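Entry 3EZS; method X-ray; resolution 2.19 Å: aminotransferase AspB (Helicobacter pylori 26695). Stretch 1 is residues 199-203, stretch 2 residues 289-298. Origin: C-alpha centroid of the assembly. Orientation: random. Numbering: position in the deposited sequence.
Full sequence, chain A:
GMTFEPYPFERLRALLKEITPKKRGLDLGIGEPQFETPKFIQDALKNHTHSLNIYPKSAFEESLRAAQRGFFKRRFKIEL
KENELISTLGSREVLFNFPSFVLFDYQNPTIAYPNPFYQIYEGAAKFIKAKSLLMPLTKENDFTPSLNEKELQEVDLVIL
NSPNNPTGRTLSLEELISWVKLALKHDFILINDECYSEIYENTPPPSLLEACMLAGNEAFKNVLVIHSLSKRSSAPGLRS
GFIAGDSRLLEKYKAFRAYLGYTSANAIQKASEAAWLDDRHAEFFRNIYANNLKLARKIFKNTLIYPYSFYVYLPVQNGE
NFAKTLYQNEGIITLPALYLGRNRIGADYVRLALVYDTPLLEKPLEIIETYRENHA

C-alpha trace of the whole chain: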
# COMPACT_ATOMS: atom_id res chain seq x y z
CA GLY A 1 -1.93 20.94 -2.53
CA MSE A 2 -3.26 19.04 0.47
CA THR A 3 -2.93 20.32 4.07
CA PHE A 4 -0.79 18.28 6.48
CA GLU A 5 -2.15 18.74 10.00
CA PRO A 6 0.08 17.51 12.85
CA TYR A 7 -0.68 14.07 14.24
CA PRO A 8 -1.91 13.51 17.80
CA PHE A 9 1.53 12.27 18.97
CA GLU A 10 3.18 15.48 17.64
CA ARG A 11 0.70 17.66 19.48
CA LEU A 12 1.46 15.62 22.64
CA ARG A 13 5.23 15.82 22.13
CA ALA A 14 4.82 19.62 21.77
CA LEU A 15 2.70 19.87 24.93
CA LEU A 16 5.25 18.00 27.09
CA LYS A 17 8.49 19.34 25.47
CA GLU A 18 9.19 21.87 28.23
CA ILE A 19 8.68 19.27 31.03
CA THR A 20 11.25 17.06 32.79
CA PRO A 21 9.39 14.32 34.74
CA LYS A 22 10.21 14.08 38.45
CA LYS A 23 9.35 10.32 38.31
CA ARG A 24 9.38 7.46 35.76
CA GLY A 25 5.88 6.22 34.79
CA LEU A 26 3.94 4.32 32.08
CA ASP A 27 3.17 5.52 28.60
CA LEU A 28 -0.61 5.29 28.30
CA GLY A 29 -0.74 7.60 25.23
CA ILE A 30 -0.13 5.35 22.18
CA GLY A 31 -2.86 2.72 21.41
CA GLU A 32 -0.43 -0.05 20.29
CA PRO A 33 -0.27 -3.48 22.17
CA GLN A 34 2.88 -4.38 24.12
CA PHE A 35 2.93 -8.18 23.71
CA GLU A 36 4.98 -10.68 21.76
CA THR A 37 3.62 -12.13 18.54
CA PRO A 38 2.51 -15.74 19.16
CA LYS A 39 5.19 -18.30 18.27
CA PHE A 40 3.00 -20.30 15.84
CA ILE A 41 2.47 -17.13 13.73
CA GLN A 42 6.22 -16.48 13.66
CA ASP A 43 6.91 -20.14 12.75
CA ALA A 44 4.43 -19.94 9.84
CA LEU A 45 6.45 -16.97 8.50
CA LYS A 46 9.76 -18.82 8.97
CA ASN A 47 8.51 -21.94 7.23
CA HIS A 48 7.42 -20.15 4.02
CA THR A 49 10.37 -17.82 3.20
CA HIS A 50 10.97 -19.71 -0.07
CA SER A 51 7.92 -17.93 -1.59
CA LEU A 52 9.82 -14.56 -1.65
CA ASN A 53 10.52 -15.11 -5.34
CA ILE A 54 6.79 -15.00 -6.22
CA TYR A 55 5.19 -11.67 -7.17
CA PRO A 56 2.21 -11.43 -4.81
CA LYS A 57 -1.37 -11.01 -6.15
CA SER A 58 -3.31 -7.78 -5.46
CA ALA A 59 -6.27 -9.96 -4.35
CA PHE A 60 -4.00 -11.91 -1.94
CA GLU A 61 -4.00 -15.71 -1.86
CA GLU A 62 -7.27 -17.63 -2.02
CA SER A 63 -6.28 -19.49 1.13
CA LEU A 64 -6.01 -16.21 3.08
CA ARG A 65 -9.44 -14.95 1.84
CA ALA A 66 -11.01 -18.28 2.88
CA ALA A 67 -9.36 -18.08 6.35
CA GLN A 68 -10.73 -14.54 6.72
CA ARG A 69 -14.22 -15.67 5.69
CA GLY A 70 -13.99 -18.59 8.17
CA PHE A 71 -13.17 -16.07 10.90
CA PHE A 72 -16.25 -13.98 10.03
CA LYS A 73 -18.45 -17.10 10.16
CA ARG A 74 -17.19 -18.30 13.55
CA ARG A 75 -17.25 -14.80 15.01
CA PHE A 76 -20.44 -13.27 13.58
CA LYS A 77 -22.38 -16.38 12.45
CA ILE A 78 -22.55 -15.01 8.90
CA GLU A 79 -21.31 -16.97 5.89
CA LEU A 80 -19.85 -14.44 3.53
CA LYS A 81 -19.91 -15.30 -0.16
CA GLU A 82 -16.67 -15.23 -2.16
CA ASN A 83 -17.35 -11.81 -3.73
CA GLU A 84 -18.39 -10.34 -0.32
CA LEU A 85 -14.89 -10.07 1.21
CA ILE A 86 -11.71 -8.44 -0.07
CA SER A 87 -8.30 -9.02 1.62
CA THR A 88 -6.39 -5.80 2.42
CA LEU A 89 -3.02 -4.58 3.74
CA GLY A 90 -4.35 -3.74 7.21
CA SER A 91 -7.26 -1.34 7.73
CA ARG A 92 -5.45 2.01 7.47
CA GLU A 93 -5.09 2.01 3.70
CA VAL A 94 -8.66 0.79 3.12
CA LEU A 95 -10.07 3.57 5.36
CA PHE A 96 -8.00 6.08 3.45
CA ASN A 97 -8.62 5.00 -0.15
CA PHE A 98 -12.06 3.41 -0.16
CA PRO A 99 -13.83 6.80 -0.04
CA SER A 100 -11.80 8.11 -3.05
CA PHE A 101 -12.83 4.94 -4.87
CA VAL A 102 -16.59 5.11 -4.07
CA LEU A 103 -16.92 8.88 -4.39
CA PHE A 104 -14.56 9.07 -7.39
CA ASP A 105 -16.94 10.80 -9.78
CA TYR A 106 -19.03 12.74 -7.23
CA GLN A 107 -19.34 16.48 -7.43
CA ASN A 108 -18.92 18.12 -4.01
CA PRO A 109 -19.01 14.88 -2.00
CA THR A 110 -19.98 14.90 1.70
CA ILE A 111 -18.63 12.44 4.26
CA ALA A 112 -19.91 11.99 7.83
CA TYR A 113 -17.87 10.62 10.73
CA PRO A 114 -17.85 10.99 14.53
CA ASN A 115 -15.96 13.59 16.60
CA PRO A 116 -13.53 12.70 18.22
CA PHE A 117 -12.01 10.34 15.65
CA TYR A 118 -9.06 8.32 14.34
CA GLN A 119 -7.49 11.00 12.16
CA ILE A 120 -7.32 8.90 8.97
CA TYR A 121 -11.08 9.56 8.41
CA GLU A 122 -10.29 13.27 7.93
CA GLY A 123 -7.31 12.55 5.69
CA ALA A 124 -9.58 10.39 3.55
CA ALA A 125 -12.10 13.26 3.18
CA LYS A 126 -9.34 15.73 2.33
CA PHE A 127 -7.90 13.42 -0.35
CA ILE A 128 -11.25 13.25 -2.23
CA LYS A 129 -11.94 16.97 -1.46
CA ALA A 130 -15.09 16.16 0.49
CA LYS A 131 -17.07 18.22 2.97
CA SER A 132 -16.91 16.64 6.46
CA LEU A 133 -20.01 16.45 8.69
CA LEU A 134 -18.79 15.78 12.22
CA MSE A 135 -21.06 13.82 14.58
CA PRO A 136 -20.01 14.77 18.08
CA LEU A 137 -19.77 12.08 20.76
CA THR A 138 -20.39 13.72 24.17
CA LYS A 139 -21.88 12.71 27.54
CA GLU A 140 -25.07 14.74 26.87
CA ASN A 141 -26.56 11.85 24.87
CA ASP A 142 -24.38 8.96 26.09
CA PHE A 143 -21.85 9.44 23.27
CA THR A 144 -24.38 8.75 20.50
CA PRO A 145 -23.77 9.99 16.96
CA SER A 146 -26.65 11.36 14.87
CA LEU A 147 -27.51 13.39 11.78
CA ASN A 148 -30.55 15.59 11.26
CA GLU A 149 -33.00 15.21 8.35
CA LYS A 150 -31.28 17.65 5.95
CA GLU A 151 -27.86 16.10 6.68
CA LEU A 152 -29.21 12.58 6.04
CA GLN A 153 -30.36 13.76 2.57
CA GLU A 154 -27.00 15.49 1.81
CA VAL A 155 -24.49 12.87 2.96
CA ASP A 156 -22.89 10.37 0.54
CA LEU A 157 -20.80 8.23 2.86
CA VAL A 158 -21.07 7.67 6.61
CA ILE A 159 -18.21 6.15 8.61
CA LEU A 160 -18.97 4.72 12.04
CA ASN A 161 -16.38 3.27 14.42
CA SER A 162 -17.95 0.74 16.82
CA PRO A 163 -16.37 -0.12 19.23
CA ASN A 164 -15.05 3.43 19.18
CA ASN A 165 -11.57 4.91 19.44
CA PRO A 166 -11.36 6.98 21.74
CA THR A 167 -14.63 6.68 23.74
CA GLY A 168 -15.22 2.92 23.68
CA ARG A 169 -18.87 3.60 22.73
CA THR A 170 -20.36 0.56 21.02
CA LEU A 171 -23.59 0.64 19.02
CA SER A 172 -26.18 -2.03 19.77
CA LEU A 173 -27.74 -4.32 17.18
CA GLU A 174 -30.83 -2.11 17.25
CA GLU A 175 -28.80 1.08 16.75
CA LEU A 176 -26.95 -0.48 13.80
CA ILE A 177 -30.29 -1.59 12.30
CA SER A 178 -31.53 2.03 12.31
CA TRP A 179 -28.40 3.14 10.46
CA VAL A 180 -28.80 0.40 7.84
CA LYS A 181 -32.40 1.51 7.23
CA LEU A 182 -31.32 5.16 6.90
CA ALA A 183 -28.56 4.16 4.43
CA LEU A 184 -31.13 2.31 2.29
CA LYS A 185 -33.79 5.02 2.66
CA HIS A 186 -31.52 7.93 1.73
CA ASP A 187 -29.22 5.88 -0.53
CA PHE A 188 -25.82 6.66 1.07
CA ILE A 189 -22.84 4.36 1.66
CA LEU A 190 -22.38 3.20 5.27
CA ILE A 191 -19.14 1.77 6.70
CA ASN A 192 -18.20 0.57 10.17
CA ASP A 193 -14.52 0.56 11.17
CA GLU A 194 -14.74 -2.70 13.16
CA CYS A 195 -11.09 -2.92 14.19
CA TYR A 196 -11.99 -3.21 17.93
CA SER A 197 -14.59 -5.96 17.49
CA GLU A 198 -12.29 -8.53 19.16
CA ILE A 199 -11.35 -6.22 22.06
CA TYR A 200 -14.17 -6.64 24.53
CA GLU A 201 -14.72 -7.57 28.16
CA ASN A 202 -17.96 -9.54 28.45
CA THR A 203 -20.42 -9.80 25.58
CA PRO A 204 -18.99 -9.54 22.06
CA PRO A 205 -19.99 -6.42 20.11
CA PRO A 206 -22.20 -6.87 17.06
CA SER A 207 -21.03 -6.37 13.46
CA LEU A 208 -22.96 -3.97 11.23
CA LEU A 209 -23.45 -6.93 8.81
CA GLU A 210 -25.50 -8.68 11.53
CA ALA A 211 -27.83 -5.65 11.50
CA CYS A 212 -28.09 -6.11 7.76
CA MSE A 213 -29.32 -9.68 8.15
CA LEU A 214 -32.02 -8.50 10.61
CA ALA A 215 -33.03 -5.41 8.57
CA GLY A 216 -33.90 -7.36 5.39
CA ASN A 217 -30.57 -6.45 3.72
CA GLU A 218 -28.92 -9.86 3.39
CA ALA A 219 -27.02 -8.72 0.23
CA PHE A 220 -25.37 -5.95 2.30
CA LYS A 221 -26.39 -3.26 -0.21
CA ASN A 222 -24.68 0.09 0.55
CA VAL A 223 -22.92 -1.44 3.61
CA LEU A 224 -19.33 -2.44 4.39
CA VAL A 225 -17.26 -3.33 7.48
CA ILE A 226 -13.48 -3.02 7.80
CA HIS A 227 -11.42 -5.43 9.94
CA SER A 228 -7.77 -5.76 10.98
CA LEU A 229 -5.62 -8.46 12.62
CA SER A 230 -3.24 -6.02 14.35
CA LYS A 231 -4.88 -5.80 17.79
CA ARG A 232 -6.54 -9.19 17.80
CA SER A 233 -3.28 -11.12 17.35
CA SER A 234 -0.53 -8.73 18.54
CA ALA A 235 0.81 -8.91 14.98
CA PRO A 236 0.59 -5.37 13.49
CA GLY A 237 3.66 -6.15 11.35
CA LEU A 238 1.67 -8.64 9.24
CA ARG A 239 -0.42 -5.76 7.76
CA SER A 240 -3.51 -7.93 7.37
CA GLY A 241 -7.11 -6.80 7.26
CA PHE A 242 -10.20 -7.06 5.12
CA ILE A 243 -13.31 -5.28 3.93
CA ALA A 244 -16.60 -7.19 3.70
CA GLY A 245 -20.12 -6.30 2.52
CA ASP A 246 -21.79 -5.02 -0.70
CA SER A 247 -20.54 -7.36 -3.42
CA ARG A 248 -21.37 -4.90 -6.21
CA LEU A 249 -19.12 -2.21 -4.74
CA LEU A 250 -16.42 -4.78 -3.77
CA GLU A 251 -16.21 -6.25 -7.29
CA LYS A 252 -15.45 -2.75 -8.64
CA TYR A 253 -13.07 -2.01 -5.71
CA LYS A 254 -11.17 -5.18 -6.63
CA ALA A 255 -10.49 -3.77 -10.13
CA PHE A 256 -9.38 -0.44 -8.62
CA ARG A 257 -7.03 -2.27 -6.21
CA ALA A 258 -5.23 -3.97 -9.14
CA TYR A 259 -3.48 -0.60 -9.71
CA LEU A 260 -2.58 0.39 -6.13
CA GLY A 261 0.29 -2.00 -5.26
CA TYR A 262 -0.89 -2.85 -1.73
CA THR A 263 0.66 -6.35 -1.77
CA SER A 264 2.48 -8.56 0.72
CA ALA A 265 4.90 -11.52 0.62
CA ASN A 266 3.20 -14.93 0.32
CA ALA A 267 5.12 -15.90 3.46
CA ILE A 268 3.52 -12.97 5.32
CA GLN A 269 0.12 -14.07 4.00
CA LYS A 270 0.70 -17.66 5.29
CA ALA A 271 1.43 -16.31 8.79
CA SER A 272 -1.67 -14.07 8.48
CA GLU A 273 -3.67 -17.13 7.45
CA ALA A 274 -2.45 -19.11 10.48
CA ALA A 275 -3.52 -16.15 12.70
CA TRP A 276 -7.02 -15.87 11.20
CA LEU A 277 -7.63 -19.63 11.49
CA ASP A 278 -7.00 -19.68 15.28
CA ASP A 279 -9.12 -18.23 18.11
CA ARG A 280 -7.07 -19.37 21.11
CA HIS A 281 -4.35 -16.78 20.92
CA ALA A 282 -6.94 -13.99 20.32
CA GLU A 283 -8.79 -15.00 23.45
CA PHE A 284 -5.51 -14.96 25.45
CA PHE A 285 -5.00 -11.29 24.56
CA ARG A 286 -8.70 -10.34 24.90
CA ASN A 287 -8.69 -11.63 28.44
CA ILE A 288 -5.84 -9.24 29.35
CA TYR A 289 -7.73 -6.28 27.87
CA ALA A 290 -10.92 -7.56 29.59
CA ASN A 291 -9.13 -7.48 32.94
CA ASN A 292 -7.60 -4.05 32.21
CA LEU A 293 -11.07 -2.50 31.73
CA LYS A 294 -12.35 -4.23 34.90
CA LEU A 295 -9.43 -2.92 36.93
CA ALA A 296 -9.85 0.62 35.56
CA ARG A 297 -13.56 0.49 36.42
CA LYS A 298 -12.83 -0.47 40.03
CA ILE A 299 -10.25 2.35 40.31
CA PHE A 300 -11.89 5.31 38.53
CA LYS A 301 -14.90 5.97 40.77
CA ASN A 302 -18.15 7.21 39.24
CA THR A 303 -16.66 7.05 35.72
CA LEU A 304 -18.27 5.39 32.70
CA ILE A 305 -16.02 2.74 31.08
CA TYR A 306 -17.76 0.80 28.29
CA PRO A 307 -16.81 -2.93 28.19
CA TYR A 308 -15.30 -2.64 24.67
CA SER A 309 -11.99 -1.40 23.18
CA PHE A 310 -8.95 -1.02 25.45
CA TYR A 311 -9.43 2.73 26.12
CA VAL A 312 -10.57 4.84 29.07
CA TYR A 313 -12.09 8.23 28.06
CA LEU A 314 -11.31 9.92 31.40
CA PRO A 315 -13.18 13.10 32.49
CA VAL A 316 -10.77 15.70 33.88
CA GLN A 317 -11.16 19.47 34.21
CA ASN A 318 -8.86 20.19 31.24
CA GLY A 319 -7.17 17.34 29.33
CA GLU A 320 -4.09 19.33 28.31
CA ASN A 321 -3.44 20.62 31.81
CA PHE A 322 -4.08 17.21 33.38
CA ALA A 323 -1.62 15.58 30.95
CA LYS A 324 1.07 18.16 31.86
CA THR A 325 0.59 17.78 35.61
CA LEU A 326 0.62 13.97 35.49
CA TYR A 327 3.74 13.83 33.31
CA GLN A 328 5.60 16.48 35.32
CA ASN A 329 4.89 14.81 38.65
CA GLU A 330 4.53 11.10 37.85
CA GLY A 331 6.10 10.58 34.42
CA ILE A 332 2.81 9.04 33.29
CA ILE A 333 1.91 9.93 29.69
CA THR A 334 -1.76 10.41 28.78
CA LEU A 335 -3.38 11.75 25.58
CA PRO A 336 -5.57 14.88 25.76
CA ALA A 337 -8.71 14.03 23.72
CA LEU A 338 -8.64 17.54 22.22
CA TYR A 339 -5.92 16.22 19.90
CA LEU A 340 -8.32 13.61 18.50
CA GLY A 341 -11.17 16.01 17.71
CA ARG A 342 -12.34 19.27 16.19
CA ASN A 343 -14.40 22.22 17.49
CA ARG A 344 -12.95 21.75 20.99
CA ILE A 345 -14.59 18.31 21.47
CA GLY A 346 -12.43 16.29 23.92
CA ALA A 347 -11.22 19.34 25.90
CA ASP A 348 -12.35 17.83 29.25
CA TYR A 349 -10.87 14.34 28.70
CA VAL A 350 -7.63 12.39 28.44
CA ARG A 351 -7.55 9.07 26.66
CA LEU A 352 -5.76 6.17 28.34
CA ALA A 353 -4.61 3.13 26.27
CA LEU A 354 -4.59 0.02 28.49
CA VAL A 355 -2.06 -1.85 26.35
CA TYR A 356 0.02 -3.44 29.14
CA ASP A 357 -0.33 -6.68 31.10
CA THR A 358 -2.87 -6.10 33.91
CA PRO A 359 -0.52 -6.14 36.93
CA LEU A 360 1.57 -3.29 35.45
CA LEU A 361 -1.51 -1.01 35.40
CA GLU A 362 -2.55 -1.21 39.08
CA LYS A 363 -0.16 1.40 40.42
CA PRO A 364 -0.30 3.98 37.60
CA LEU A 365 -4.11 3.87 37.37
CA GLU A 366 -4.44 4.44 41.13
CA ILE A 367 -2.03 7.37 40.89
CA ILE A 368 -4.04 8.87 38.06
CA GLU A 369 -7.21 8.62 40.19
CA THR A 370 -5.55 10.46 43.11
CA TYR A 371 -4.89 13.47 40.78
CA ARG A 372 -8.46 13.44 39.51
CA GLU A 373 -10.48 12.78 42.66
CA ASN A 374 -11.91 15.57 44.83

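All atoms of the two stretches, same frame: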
# COMPACT_ATOMS: atom_id res chain seq x y z
N ILE A 199 -11.84 -6.79 20.81
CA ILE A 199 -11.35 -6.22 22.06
C ILE A 199 -12.59 -5.90 22.86
O ILE A 199 -13.22 -4.88 22.66
CB ILE A 199 -10.47 -4.95 21.83
CG1 ILE A 199 -9.41 -5.18 20.73
CG2 ILE A 199 -9.81 -4.50 23.14
CD1 ILE A 199 -8.57 -6.47 20.94
N TYR A 200 -12.97 -6.81 23.75
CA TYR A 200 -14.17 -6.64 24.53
C TYR A 200 -14.04 -7.43 25.83
O TYR A 200 -13.26 -8.38 25.92
CB TYR A 200 -15.42 -7.03 23.74
CG TYR A 200 -15.46 -8.48 23.31
CD1 TYR A 200 -16.03 -9.45 24.12
CD2 TYR A 200 -14.92 -8.87 22.10
CE1 TYR A 200 -16.06 -10.79 23.71
CE2 TYR A 200 -14.94 -10.20 21.69
CZ TYR A 200 -15.51 -11.14 22.49
OH TYR A 200 -15.51 -12.44 22.06
N GLU A 201 -14.84 -7.04 26.81
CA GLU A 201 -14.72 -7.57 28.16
C GLU A 201 -15.67 -8.70 28.49
O GLU A 201 -15.26 -9.69 29.08
CB GLU A 201 -14.96 -6.41 29.13
CG GLU A 201 -14.81 -6.73 30.60
CD GLU A 201 -15.31 -5.60 31.47
OE1 GLU A 201 -15.26 -4.43 31.03
OE2 GLU A 201 -15.75 -5.88 32.59
N ASN A 202 -16.94 -8.53 28.14
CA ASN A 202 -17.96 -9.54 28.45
C ASN A 202 -18.61 -10.06 27.16
O ASN A 202 -18.13 -11.01 26.55
CB ASN A 202 -19.04 -8.92 29.39
CG ASN A 202 -18.47 -8.33 30.67
OD1 ASN A 202 -17.54 -8.87 31.26
ND2 ASN A 202 -19.05 -7.21 31.11
N THR A 203 -19.66 -9.38 26.73
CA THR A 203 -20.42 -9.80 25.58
C THR A 203 -19.77 -9.23 24.30
O THR A 203 -19.35 -8.06 24.27
CB THR A 203 -21.92 -9.41 25.76
OG1 THR A 203 -22.64 -9.65 24.54
CG2 THR A 203 -22.09 -7.96 26.19
N TYR A 289 -7.02 -7.55 28.05
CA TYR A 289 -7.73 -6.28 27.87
C TYR A 289 -9.05 -6.27 28.66
O TYR A 289 -9.46 -5.21 29.13
CB TYR A 289 -8.01 -5.98 26.40
CG TYR A 289 -6.76 -5.88 25.53
CD1 TYR A 289 -5.73 -5.02 25.85
CD2 TYR A 289 -6.65 -6.64 24.37
CE1 TYR A 289 -4.59 -4.93 25.04
CE2 TYR A 289 -5.53 -6.56 23.56
CZ TYR A 289 -4.50 -5.70 23.90
OH TYR A 289 -3.41 -5.63 23.09
N ALA A 290 -9.70 -7.43 28.80
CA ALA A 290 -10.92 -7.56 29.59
C ALA A 290 -10.63 -7.18 31.02
O ALA A 290 -11.35 -6.37 31.60
CB ALA A 290 -11.46 -8.98 29.53
N ASN A 291 -9.57 -7.77 31.57
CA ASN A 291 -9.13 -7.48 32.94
C ASN A 291 -8.61 -6.07 33.16
O ASN A 291 -8.72 -5.54 34.27
CB ASN A 291 -8.10 -8.51 33.41
CG ASN A 291 -8.71 -9.89 33.61
OD1 ASN A 291 -9.88 -10.02 33.97
ND2 ASN A 291 -7.90 -10.94 33.44
N ASN A 292 -8.04 -5.45 32.12
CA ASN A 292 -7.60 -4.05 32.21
C ASN A 292 -8.80 -3.13 32.42
O ASN A 292 -8.78 -2.28 33.31
CB ASN A 292 -6.78 -3.62 30.98
CG ASN A 292 -5.46 -4.34 30.87
OD1 ASN A 292 -5.05 -5.04 31.80
ND2 ASN A 292 -4.76 -4.17 29.74
N LEU A 293 -9.85 -3.31 31.61
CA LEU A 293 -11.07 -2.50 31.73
C LEU A 293 -11.74 -2.69 33.09
O LEU A 293 -12.23 -1.72 33.67
CB LEU A 293 -12.09 -2.85 30.63
CG LEU A 293 -11.80 -2.57 29.16
CD1 LEU A 293 -12.97 -3.05 28.27
CD2 LEU A 293 -11.53 -1.08 28.93
N LYS A 294 -11.79 -3.93 33.58
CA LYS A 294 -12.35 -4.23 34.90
C LYS A 294 -11.61 -3.52 36.00
O LYS A 294 -12.22 -2.96 36.92
CB LYS A 294 -12.33 -5.74 35.21
CG LYS A 294 -13.28 -6.55 34.36
CD LYS A 294 -13.26 -8.04 34.73
CE LYS A 294 -14.14 -8.85 33.78
NZ LYS A 294 -15.53 -8.33 33.71
N LEU A 295 -10.28 -3.57 35.93
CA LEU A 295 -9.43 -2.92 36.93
C LEU A 295 -9.66 -1.41 36.94
O LEU A 295 -9.88 -0.82 38.00
CB LEU A 295 -7.95 -3.23 36.64
CG LEU A 295 -6.93 -2.52 37.54
CD1 LEU A 295 -7.15 -2.90 39.02
CD2 LEU A 295 -5.54 -2.81 37.06
N ALA A 296 -9.63 -0.81 35.75
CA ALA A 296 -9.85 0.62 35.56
C ALA A 296 -11.19 1.04 36.14
O ALA A 296 -11.29 2.09 36.79
CB ALA A 296 -9.78 0.99 34.06
N ARG A 297 -12.21 0.20 35.93
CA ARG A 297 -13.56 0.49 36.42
C ARG A 297 -13.63 0.45 37.96
O ARG A 297 -14.35 1.24 38.57
CB ARG A 297 -14.58 -0.46 35.80
CG ARG A 297 -16.03 -0.05 36.10
CD ARG A 297 -17.05 -0.99 35.46
NE ARG A 297 -16.92 -1.02 33.99
CZ ARG A 297 -16.36 -1.99 33.26
NH1 ARG A 297 -15.86 -3.08 33.81
NH2 ARG A 297 -16.32 -1.86 31.94
N LYS A 298 -12.89 -0.45 38.57
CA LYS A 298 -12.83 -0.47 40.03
C LYS A 298 -12.13 0.78 40.56
O LYS A 298 -12.54 1.34 41.57
CB LYS A 298 -12.08 -1.69 40.54
CG LYS A 298 -12.73 -3.03 40.29
CD LYS A 298 -11.91 -4.14 40.94
CE LYS A 298 -12.45 -5.57 40.65
NZ LYS A 298 -13.82 -5.78 41.14

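A helix that carries basic residues one turn apart can grip a single carboxylate with both of them, and the aminotransferase AspB offers a compact example. Here an irregular segment, residues 199-203, lies against a helix running through residues 289-298; the two are distant in sequence, and together they bury 371 Å² of surface.

The contact opens on apolar ground. I199 is buried, and although its CA-to-CB bond points sideways to the helix, its m, m rotamer brings the end of the side chain closer, so that CD1 of I199 lies 3.9 Å from CD2 of Y289. The methyl approaches the ring obliquely, a packing contact with no polar component. At the next residue the side chain turns away: the CA-to-CB bond of Y200 points away from the helix, and its backbone makes the closest approach instead, with O of Y200 4.1 Å from CB of A290.

E201 is the centre of the arrangement. Its backbone comes close to the helix, with CA of E201 only 4.1 Å from CA of A290. From there the glutamate extends with chi1 and chi2 both t, running alongside the helix rather than straight into it. Its aliphatic part passes over the backbone at A290, CG of E201 being 3.6 Å from O of A290, and OE1 of E201 then lies 3.6 Å from CB of L293. That carbonyl oxygen of A290 is already engaged within the helix, accepting a hydrogen bond from N of K294 at 3.2 Å.

The extended chain delivers the carboxylate to two cations. K294 NZ donates to E201 OE2 at 2.7 Å, a short salt bridge. R297 forms the second: its NH2 donates to E201 OE1 at 2.9 Å, while its NH1 reaches both oxygens, with NH1 to OE2 of E201 at 3.1 Å and a weak bond from NH1 to OE1 of E201, also at 3.1 Å. OE1 sits at the edge of the guanidinium, near its plane, where the N-H groups point. Because K294 and R297 are three residues apart, slightly less than a helical turn, both side chains can converge on one acid.

N202 adds a smaller contribution from an exposed position. With chi1 in m, its side chain turns back to the helix, and K294 NZ donates to N202 OD1 at 3.2 Å; the lysine ammonium thus joins two consecutive residues of the loop. At T203 the segment has left the helix, and no contact remains.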